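Local structure of glutaredoxin family protein (Xanthomonas campestris, 1TTZ) at residues E19-Q23 and A24-A28. The protein is of uncharacterised function but, as a small glutaredoxin-like member of the thioredoxin superfamily, probably takes part in thiol-disulfide redox chemistry. Residues are numbered along the deposited sequence; the frame is centred on the assembly and turned at random.
Sequences EALAQ and ARAGA
The guanidinium of Arg-25 reaches the carbonyl of Ala-22 through a water that sits at the guanidinium edge, in its plane: NH1 of Arg-25 donates to this water at 2.9 Å, and the water in turn donates to O of Ala-22. With chi2 and chi3 both bent (-63° and -70°), the arginine chain folds back over the helix end instead of running straight out, which lays CD of Arg-25 against O of Ala-22 at 3.2 Å. N of Ala-24 makes the last i to i-4 bond of the helix, 2.9 Å to O of Ala-20. Two paired bonds then run back into the last turn: O of Ala-22 also receives a weak, bent hydrogen bond from N of Arg-25, while N of Ala-26 reaches back to O of Leu-21 at 2.9 Å, lying in the carbonyl plane. The helix breaks at Arg-25, whose phi is positive at 55°. On the inner side CD2 of Leu-21 meets CB of Ala-26 at 3.6 Å, and both residues also touch Leu-3, with Leu-68 and Leu-72 of helix 65-73 packed alongside. NH2 of Arg-69 in that helix makes a hydrogen bond to O of Ala-24. This is a Schellman motif with its apolar contact, ending helix 12-23 and turning the chain into strand 29-33, within the beta-alpha-beta crossover of a thioredoxin-like fold.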
loop_
_atom_site.group_PDB
_atom_site.type_symbol
_atom_site.label_atom_id
_atom_site.label_comp_id
_atom_site.label_asym_id
_atom_site.label_seq_id
_atom_site.Cartn_x
_atom_site.Cartn_y
_atom_site.Cartn_z
ATOM N N GLU A 19 -3.478 0.310 -9.033
ATOM C CA GLU A 19 -3.032 0.744 -10.353
ATOM C C GLU A 19 -1.634 1.348 -10.282
ATOM O O GLU A 19 -0.845 1.212 -11.220
ATOM C CB GLU A 19 -4.004 1.766 -10.946
ATOM C CG GLU A 19 -5.442 1.279 -11.013
ATOM C CD GLU A 19 -6.294 2.057 -12.007
ATOM O OE1 GLU A 19 -6.212 3.303 -12.036
ATOM O OE2 GLU A 19 -7.058 1.415 -12.757
ATOM N N ALA A 20 -1.329 2.020 -9.174
ATOM C CA ALA A 20 -0.015 2.625 -8.999
ATOM C C ALA A 20 1.036 1.515 -8.962
ATOM O O ALA A 20 2.136 1.675 -9.484
ATOM C CB ALA A 20 0.025 3.431 -7.709
ATOM N N LEU A 21 0.693 0.392 -8.334
ATOM C CA LEU A 21 1.607 -0.739 -8.257
ATOM C C LEU A 21 1.894 -1.297 -9.641
ATOM O O LEU A 21 3.005 -1.727 -9.923
ATOM C CB LEU A 21 1.019 -1.833 -7.362
ATOM C CG LEU A 21 1.098 -1.464 -5.877
ATOM C CD1 LEU A 21 0.048 -2.217 -5.088
ATOM C CD2 LEU A 21 2.502 -1.755 -5.367
ATOM N N ALA A 22 0.884 -1.286 -10.504
ATOM C CA ALA A 22 1.037 -1.794 -11.866
ATOM C C ALA A 22 1.850 -0.836 -12.723
ATOM O O ALA A 22 2.759 -1.251 -13.444
ATOM C CB ALA A 22 -0.336 -2.015 -12.505
ATOM N N GLN A 23 1.528 0.452 -12.640
ATOM C CA GLN A 23 2.224 1.453 -13.440
ATOM C C GLN A 23 3.673 1.678 -13.028
ATOM O O GLN A 23 4.529 1.909 -13.879
ATOM C CB GLN A 23 1.445 2.775 -13.434
ATOM C CG GLN A 23 0.092 2.671 -14.158
ATOM C CD GLN A 23 -0.550 4.024 -14.421
ATOM O OE1 GLN A 23 -0.821 4.783 -13.495
ATOM N NE2 GLN A 23 -0.809 4.324 -15.692
ATOM N N ALA A 24 3.946 1.620 -11.729
ATOM C CA ALA A 24 5.309 1.793 -11.240
ATOM C C ALA A 24 6.052 0.476 -11.436
ATOM O O ALA A 24 7.254 0.382 -11.189
ATOM C CB ALA A 24 5.296 2.167 -9.762
ATOM N N ARG A 25 5.321 -0.540 -11.887
ATOM C CA ARG A 25 5.884 -1.862 -12.111
ATOM C C ARG A 25 6.549 -2.373 -10.840
ATOM O O ARG A 25 7.667 -2.895 -10.863
ATOM C CB ARG A 25 6.888 -1.838 -13.269
ATOM C CG ARG A 25 6.247 -1.533 -14.624
ATOM C CD ARG A 25 5.237 -2.607 -15.042
ATOM N NE ARG A 25 5.871 -3.882 -15.381
ATOM C CZ ARG A 25 5.233 -4.931 -15.898
ATOM N NH1 ARG A 25 3.928 -4.877 -16.143
ATOM N NH2 ARG A 25 5.905 -6.038 -16.177
ATOM N N ALA A 26 5.861 -2.187 -9.719
ATOM C CA ALA A 26 6.370 -2.666 -8.453
ATOM C C ALA A 26 6.300 -4.171 -8.655
ATOM O O ALA A 26 5.513 -4.649 -9.472
ATOM C CB ALA A 26 5.461 -2.230 -7.321
ATOM N N GLY A 27 7.115 -4.927 -7.941
ATOM C CA GLY A 27 7.075 -6.365 -8.141
ATOM C C GLY A 27 5.794 -7.023 -7.662
ATOM O O GLY A 27 4.681 -6.549 -7.908
ATOM N N ALA A 28 5.969 -8.138 -6.969
ATOM C CA ALA A 28 4.851 -8.887 -6.427
ATOM C C ALA A 28 4.363 -8.171 -5.184
ATOM O O ALA A 28 5.138 -7.530 -4.489
ATOM C CB ALA A 28 5.310 -10.301 -6.062
HETATM O O HOH W 1 1.862 -3.102 -15.242
#